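Local coordinates for CELL division protein FTSZ homolog 1 (Methanocaldococcus jannaschii, PDB 2VAP) that binds and probably hydrolyses GTP and polymerises into the dynamic Z ring that marks the future site of cell division, recruiting other division proteins there, at residues Ala48-Ile53 against Thr66-Thr71; Thr54-Glu59 against Val214-Val219; Ile85-Lys90 against Glu105-Glu110. One frame throughout, in Å; residues are numbered along the deposited sequence.

Contact 1 of 3, residues Ala48-Ile53 against Thr66-Thr71; sequences AGNNTI and TVAINT. With GDP (guanosine-5'-diphosphate), chain B.
Asn50 and Ile53 meet the strand because both first torsions set the leading carbon beside the backbone N: in Asn50, CG lies anti to the carbonyl carbon (chi1 -76°), and CG1 of Ile53 does the same. That leaves CG2 of Ile53 anti to its own N. This methyl comes 3.9 Å from CB of Thr66, the two side chains sliding past each other in opposite directions, and it stands 4.2 Å from the methyl CB of Ala68. The other branch ends with CD1 3.6 Å from the backbone O of Val67, whose main chain pairs with strand 40-45. One turn nearer the nucleotide, the amide of Asn50 sits over the strand backbone, CG 3.9 Å from O of Ile69 and 4.1 Å from CB of Ala68. It crosses the amide of Asn70 obliquely, the two planes 80° apart and Asn50 CG 3.7 Å from Asn70 ND2. Asn70 OD1 faces the other way, accepting from the backbone N of Asp72. An alanine in place of Asn50 would probably open a gap over Ala68 and take away the amide that packs across that of Asn70. The helix runs nearly antiparallel to the strand, as the crossover of a beta-alpha-beta unit of the Rossmann-like GTPase domain. In its first turn, Ala48 N gives GDP O1A a 2.8 Å, almost straight bond (177°). Chemically the interface is split: methyl packing lies at the Thr66 end and buried amides toward the nucleotide, where the helix N-terminus probably helps to stabilise the phosphate charge.

Contact 2 of 3, residues Thr54-Glu59 against Val214-Val219; sequences TRLKME and VLINAV
Ile216 points at helix 46-59, and its CD1 methyl lies against two consecutive residues there, 3.6 Å from CB of Arg55 and 3.8 Å from CG of Leu56. Leu56 and Ile216 run past one another in opposite senses. CG1 of Ile216, which carries that methyl, stands beside its own backbone N, so CG2 is anti to the N (chi1 -65°) and can face a different partner. CG2 faces the oxygens of Glu59, OE2 being the nearer at 3.8 Å. One turn further on, Val219 meets Leu56 at about a right angle, its CG1 3.8 Å from Leu56 CD1. The helix segments cross at 63°, their axes 10.5 Å apart at closest.

Beside this apolar row, Arg55 bends at chi2 and chi3 and grips Glu59 side-on in a salt bridge. NE (3.2 Å) and NH2 (3.0 Å) of Arg55 both reach the single oxygen OE1 of Glu59, nearly along its C-O axis. NH2 has a second carboxylate partner in Glu213, so the guanidinium ties both helices together, although Arg55 and Ile216 are both poorly ordered. The seam joins helix 46-59, which follows the first strand of the parallel sheet, to the long helix 204-227, whose Leu215 touches GDP. Across the two segments its inner part is apolar side-chain packing, while the charges lie at the more open side, where Arg55 shared between two carboxylates would partly balance their negative charge.

Contact 3 of 3, residues Ile85-Lys90 against Glu105-Glu110; sequences ILIGKK and EEAAKE
Gly88 and Ala107 bring the loop and the helix together with almost nothing between them: their CA atoms are only 3.8 Å apart, and Ala107 CB rests 3.7 Å from Gly88 CA. No larger residue fits this spot as built, since a CB on Gly88 would run into that of Ala107. The backbone of Gly88 also has a positive phi of 67°, which glycine adopts easily.

The apolar part belongs to Ile87. Its CG1 takes the crowded position between backbone N and carbonyl carbon, and CD1 lies against the helix, 4.0 Å from CB of Ala107 and 4.2 Å from CB of Ala108. The root of the side chain touches the helix backbone, Ile87 CB lying 3.7 Å from Ala107 O. Thr71, Ser111, Ile115 and Ser139 also touch Ile87, so it is buried between the sheet edge and helices 101-110, 112-119 and 135-149.

The polar part is carried by Glu110. With CG anti to its backbone N and the chain extended beyond, its carboxylate is held out over the loop. OE2 accepts from Lys90 N at 2.9 Å, a fairly straight bond (165°) made on the syn side and 15° out of the carboxylate plane. Lys89 N is also near OE2, yet its angle is too poor for a hydrogen bond. Gly88 N is hydrogen-bonded to OG of Ser111, just beyond the helix. The side chains of Lys90 and Glu110 cross at about a right angle, and Lys90 NZ ends 6.3 Å from Glu110 OE2. The carboxylate is therefore used here mainly as an acceptor for one loop amide, that of Lys90, with the lysine charge close enough perhaps to lend some electrostatic support, but not to form a salt bridge.

In the fold
Contacts 1 and 2 share helix 46-59, whose first part faces strand 64-70 and whose last part faces helix 204-227; their centres lie about 11 Å apart and their segments alternate along the chain. Contact 3 follows contact 1 in sequence, about 14 Å between centres, and reaches the same parallel sheet through strand 83-86, the neighbour of 64-70, with main-chain links from Ala68 to Ile85 and Asn70 to Ile87. It is nested within the long loop that contact 2 closes, about 25 Å between centres, nearest atoms about 12 Å apart. Together they run from the sheet edge, past the GDP site, to the long helix beside the C-terminal domain.

Contact 1 of 3, residues Ala48-Ile53 against Thr66-Thr71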
# COMPACT_ATOMS: atom_id res chain seq x y z
N ALA A 48 -0.45 12.78 6.49
CA ALA A 48 -0.05 11.39 6.72
C ALA A 48 0.63 10.76 5.50
O ALA A 48 1.63 10.05 5.64
CB ALA A 48 -1.25 10.55 7.15
N GLY A 49 0.09 11.04 4.32
CA GLY A 49 0.67 10.57 3.06
C GLY A 49 2.08 11.10 2.82
O GLY A 49 2.95 10.35 2.37
N ASN A 50 2.29 12.38 3.12
CA ASN A 50 3.61 12.99 3.01
C ASN A 50 4.61 12.37 3.98
O ASN A 50 5.76 12.11 3.62
CB ASN A 50 3.53 14.50 3.25
CG ASN A 50 2.96 15.26 2.06
OD1 ASN A 50 2.42 14.67 1.11
ND2 ASN A 50 3.08 16.58 2.10
N ASN A 51 4.16 12.11 5.21
CA ASN A 51 4.96 11.44 6.23
C ASN A 51 5.40 10.05 5.77
O ASN A 51 6.55 9.65 6.00
CB ASN A 51 4.20 11.36 7.55
CG ASN A 51 5.07 10.93 8.72
OD1 ASN A 51 6.14 11.50 8.96
ND2 ASN A 51 4.62 9.92 9.45
N THR A 52 4.48 9.34 5.12
CA THR A 52 4.77 8.02 4.55
C THR A 52 5.85 8.13 3.47
O THR A 52 6.80 7.34 3.47
CB THR A 52 3.49 7.36 3.98
OG1 THR A 52 2.51 7.23 5.02
CG2 THR A 52 3.78 5.98 3.40
N ILE A 53 5.71 9.10 2.57
CA ILE A 53 6.68 9.33 1.50
C ILE A 53 8.08 9.64 2.04
O ILE A 53 9.07 9.08 1.55
CB ILE A 53 6.21 10.45 0.52
CG1 ILE A 53 4.97 10.01 -0.28
CG2 ILE A 53 7.34 10.89 -0.42
CD1 ILE A 53 5.21 8.88 -1.28
N THR A 66 9.09 8.52 -5.86
CA THR A 66 8.25 9.03 -4.78
C THR A 66 7.74 10.44 -5.08
O THR A 66 8.53 11.34 -5.38
CB THR A 66 8.97 9.02 -3.41
OG1 THR A 66 10.26 9.63 -3.53
CG2 THR A 66 9.13 7.59 -2.89
N VAL A 67 6.43 10.60 -5.01
CA VAL A 67 5.79 11.90 -5.24
C VAL A 67 4.95 12.28 -4.02
O VAL A 67 4.13 11.49 -3.55
CB VAL A 67 4.90 11.89 -6.52
CG1 VAL A 67 4.19 13.23 -6.70
CG2 VAL A 67 5.74 11.58 -7.75
N ALA A 68 5.19 13.48 -3.49
CA ALA A 68 4.41 14.00 -2.38
C ALA A 68 3.56 15.17 -2.85
O ALA A 68 4.07 16.11 -3.48
CB ALA A 68 5.32 14.43 -1.24
N ILE A 69 2.26 15.11 -2.56
CA ILE A 69 1.35 16.21 -2.88
C ILE A 69 0.63 16.69 -1.63
O ILE A 69 0.28 15.90 -0.75
CB ILE A 69 0.35 15.87 -4.03
CG1 ILE A 69 -0.75 14.91 -3.55
CG2 ILE A 69 1.09 15.33 -5.26
CD1 ILE A 69 -2.00 14.93 -4.43
N ASN A 70 0.41 18.01 -1.55
CA ASN A 70 -0.26 18.61 -0.40
C ASN A 70 -0.78 20.00 -0.73
O ASN A 70 -0.25 20.68 -1.62
CB ASN A 70 0.70 18.69 0.79
CG ASN A 70 -0.02 18.58 2.13
OD1 ASN A 70 -1.15 19.05 2.30
ND2 ASN A 70 0.64 17.95 3.10
N THR A 71 -1.82 20.40 -0.02
CA THR A 71 -2.32 21.77 -0.07
C THR A 71 -1.56 22.63 0.94
O THR A 71 -1.50 23.85 0.81
CB THR A 71 -3.82 21.84 0.30
OG1 THR A 71 -4.04 21.16 1.54
CG2 THR A 71 -4.67 21.20 -0.78
PB GDP B . -4.93 15.82 5.61
O1B GDP B . -5.97 16.91 5.52
O2B GDP B . -3.55 16.44 5.52
O3B GDP B . -5.13 14.85 4.47
O3A GDP B . -5.12 15.08 7.02
PA GDP B . -3.99 14.16 7.71
O1A GDP B . -3.17 13.41 6.70
O2A GDP B . -3.12 14.97 8.64
O5' GDP B . -4.88 13.13 8.57
C5' GDP B . -5.85 12.31 7.93
C4' GDP B . -5.96 10.99 8.67
O4' GDP B . -4.69 10.35 8.71
C3' GDP B . -6.39 11.19 10.11
O3' GDP B . -7.81 11.09 10.26
C2' GDP B . -5.63 10.12 10.88
O2' GDP B . -6.42 8.93 10.97
C1' GDP B . -4.42 9.83 10.02
N9 GDP B . -3.18 10.45 10.57
C8 GDP B . -3.04 11.69 11.10
N7 GDP B . -1.76 11.91 11.49
C5 GDP B . -1.05 10.81 11.20
C6 GDP B . 0.36 10.36 11.34
O6 GDP B . 1.22 11.11 11.84
N1 GDP B . 0.68 9.13 10.90
C2 GDP B . -0.23 8.29 10.35
N2 GDP B . 0.16 7.07 9.94
N3 GDP B . -1.54 8.64 10.20
C4 GDP B . -1.99 9.85 10.59

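Contact 2 of 3, residues Thr54-Glu59 against Val214-Val219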
# COMPACT_ATOMS: atom_id res chain seq x y z
N THR A 54 8.15 10.51 3.04
CA THR A 54 9.42 10.88 3.68
C THR A 54 10.16 9.64 4.19
O THR A 54 11.36 9.47 3.92
CB THR A 54 9.21 11.87 4.85
OG1 THR A 54 8.62 13.08 4.35
CG2 THR A 54 10.53 12.22 5.53
N ARG A 55 9.44 8.78 4.90
CA ARG A 55 10.00 7.55 5.46
C ARG A 55 10.47 6.58 4.37
O ARG A 55 11.51 5.94 4.51
CB ARG A 55 8.99 6.86 6.38
CG ARG A 55 8.72 7.59 7.70
CD ARG A 55 9.86 7.44 8.71
NE ARG A 55 10.19 6.03 8.97
CZ ARG A 55 9.61 5.28 9.90
NH1 ARG A 55 8.66 5.78 10.69
NH2 ARG A 55 9.99 4.02 10.05
N LEU A 56 9.70 6.48 3.28
CA LEU A 56 10.06 5.64 2.14
C LEU A 56 11.30 6.16 1.41
O LEU A 56 12.12 5.38 0.93
CB LEU A 56 8.90 5.50 1.16
CG LEU A 56 7.63 4.76 1.60
CD1 LEU A 56 6.51 4.97 0.60
CD2 LEU A 56 7.89 3.26 1.81
N LYS A 57 11.43 7.48 1.35
CA LYS A 57 12.57 8.14 0.70
C LYS A 57 13.85 8.02 1.54
O LYS A 57 14.93 7.79 0.98
CB LYS A 57 12.24 9.61 0.41
CG LYS A 57 13.36 10.42 -0.25
CD LYS A 57 13.65 9.99 -1.68
CE LYS A 57 14.83 10.74 -2.26
NZ LYS A 57 15.27 10.19 -3.57
N MET A 58 13.72 8.16 2.86
CA MET A 58 14.86 8.07 3.77
C MET A 58 15.40 6.64 3.90
O MET A 58 16.62 6.43 3.85
CB MET A 58 14.50 8.61 5.16
CG MET A 58 14.37 10.12 5.24
SD MET A 58 14.38 10.76 6.93
CE MET A 58 12.90 10.02 7.61
N GLU A 59 14.50 5.67 4.05
CA GLU A 59 14.87 4.26 4.16
C GLU A 59 15.36 3.70 2.83
O GLU A 59 16.13 2.74 2.80
CB GLU A 59 13.69 3.43 4.67
CG GLU A 59 13.36 3.65 6.15
CD GLU A 59 12.11 2.90 6.60
OE1 GLU A 59 11.37 3.44 7.45
OE2 GLU A 59 11.87 1.78 6.11
N VAL A 214 3.12 0.44 9.87
CA VAL A 214 2.23 -0.46 9.14
C VAL A 214 2.07 -0.01 7.68
O VAL A 214 2.15 -0.83 6.76
CB VAL A 214 0.86 -0.61 9.85
CG1 VAL A 214 -0.14 -1.36 8.97
CG2 VAL A 214 1.03 -1.32 11.18
N LEU A 215 1.86 1.29 7.48
CA LEU A 215 1.78 1.87 6.14
C LEU A 215 3.06 1.65 5.34
O LEU A 215 3.01 1.29 4.16
CB LEU A 215 1.44 3.36 6.21
CG LEU A 215 -0.03 3.77 6.24
CD1 LEU A 215 -0.17 5.23 6.68
CD2 LEU A 215 -0.71 3.55 4.89
N ILE A 216 4.20 1.88 5.99
CA ILE A 216 5.51 1.64 5.38
C ILE A 216 5.66 0.17 4.97
O ILE A 216 6.01 -0.12 3.82
CB ILE A 216 6.69 2.08 6.31
CG1 ILE A 216 6.68 3.60 6.53
CG2 ILE A 216 8.04 1.61 5.76
CD1 ILE A 216 6.63 4.44 5.26
N ASN A 217 5.38 -0.74 5.90
CA ASN A 217 5.44 -2.17 5.63
C ASN A 217 4.54 -2.62 4.48
O ASN A 217 4.92 -3.47 3.68
CB ASN A 217 5.11 -2.97 6.90
CG ASN A 217 6.30 -3.13 7.83
OD1 ASN A 217 6.65 -4.24 8.22
ND2 ASN A 217 6.93 -2.01 8.20
N ALA A 218 3.35 -2.03 4.40
CA ALA A 218 2.38 -2.36 3.36
C ALA A 218 2.81 -1.85 1.98
O ALA A 218 2.83 -2.61 1.02
CB ALA A 218 0.99 -1.84 3.72
N VAL A 219 3.15 -0.56 1.91
CA VAL A 219 3.54 0.07 0.64
C VAL A 219 4.90 -0.45 0.16
O VAL A 219 5.02 -0.91 -0.98
CB VAL A 219 3.54 1.62 0.73
CG1 VAL A 219 4.05 2.25 -0.56
CG2 VAL A 219 2.14 2.14 1.04

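Contact 3 of 3, residues Ile85-Lys90 against Glu105-Glu110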
# COMPACT_ATOMS: atom_id res chain seq x y z
N ILE A 85 4.62 18.34 -5.21
CA ILE A 85 3.62 19.16 -5.89
C ILE A 85 2.72 19.85 -4.86
O ILE A 85 2.02 19.19 -4.09
CB ILE A 85 2.74 18.35 -6.88
CG1 ILE A 85 3.60 17.59 -7.89
CG2 ILE A 85 1.75 19.26 -7.60
CD1 ILE A 85 2.86 16.49 -8.64
N LEU A 86 2.75 21.18 -4.86
CA LEU A 86 1.80 21.96 -4.06
C LEU A 86 0.52 22.12 -4.87
O LEU A 86 0.48 22.87 -5.85
CB LEU A 86 2.39 23.32 -3.68
CG LEU A 86 1.54 24.18 -2.75
CD1 LEU A 86 1.52 23.63 -1.32
CD2 LEU A 86 2.04 25.61 -2.75
N ILE A 87 -0.52 21.41 -4.46
CA ILE A 87 -1.80 21.45 -5.16
C ILE A 87 -2.68 22.61 -4.68
O ILE A 87 -2.63 23.00 -3.51
CB ILE A 87 -2.56 20.09 -5.10
CG1 ILE A 87 -2.83 19.67 -3.65
CG2 ILE A 87 -1.78 19.01 -5.85
CD1 ILE A 87 -3.88 18.57 -3.50
N GLY A 88 -3.48 23.15 -5.60
CA GLY A 88 -4.38 24.27 -5.30
C GLY A 88 -3.67 25.56 -4.96
O GLY A 88 -4.05 26.25 -4.01
N LYS A 89 -2.63 25.89 -5.74
CA LYS A 89 -1.86 27.12 -5.56
C LYS A 89 -2.73 28.37 -5.68
O LYS A 89 -2.53 29.35 -4.96
CB LYS A 89 -0.71 27.19 -6.57
CG LYS A 89 0.46 26.27 -6.26
CD LYS A 89 1.54 26.41 -7.32
CE LYS A 89 2.77 25.60 -6.96
NZ LYS A 89 3.83 25.71 -8.00
N LYS A 90 -3.70 28.32 -6.59
CA LYS A 90 -4.61 29.43 -6.84
C LYS A 90 -5.89 29.33 -6.00
O LYS A 90 -6.77 30.19 -6.08
CB LYS A 90 -4.97 29.50 -8.33
CG LYS A 90 -3.78 29.69 -9.27
CD LYS A 90 -4.20 29.56 -10.72
CE LYS A 90 -2.99 29.55 -11.66
NZ LYS A 90 -2.31 30.87 -11.72
N GLU A 105 -10.12 17.96 -2.93
CA GLU A 105 -10.55 17.51 -4.25
C GLU A 105 -10.38 18.60 -5.30
O GLU A 105 -9.80 18.35 -6.37
CB GLU A 105 -12.01 17.04 -4.21
CG GLU A 105 -12.52 16.44 -5.52
CD GLU A 105 -14.00 16.10 -5.49
OE1 GLU A 105 -14.38 15.04 -6.04
OE2 GLU A 105 -14.80 16.88 -4.91
N GLU A 106 -10.87 19.80 -5.00
CA GLU A 106 -10.79 20.94 -5.91
C GLU A 106 -9.34 21.35 -6.18
O GLU A 106 -9.00 21.73 -7.30
CB GLU A 106 -11.60 22.12 -5.35
CG GLU A 106 -11.94 23.20 -6.37
CD GLU A 106 -12.96 22.75 -7.41
OE1 GLU A 106 -12.85 23.18 -8.57
OE2 GLU A 106 -13.87 21.96 -7.06
N ALA A 107 -8.50 21.27 -5.14
CA ALA A 107 -7.08 21.59 -5.26
C ALA A 107 -6.36 20.62 -6.21
O ALA A 107 -5.54 21.05 -7.02
CB ALA A 107 -6.43 21.57 -3.89
N ALA A 108 -6.68 19.34 -6.09
CA ALA A 108 -6.09 18.30 -6.94
C ALA A 108 -6.54 18.46 -8.39
O ALA A 108 -5.73 18.29 -9.31
CB ALA A 108 -6.45 16.92 -6.42
N LYS A 109 -7.81 18.79 -8.59
CA LYS A 109 -8.36 19.03 -9.93
C LYS A 109 -7.71 20.22 -10.62
O LYS A 109 -7.47 20.20 -11.83
CB LYS A 109 -9.88 19.21 -9.87
CG LYS A 109 -10.65 17.92 -9.65
CD LYS A 109 -12.15 18.17 -9.55
CE LYS A 109 -12.92 16.88 -9.36
NZ LYS A 109 -14.38 17.11 -9.26
N GLU A 110 -7.42 21.27 -9.84
CA GLU A 110 -6.71 22.45 -10.32
C GLU A 110 -5.30 22.09 -10.81
O GLU A 110 -4.82 22.62 -11.81
CB GLU A 110 -6.63 23.51 -9.22
CG GLU A 110 -5.94 24.81 -9.62
CD GLU A 110 -5.65 25.73 -8.44
OE1 GLU A 110 -6.60 26.13 -7.74
OE2 GLU A 110 -4.46 26.05 -8.22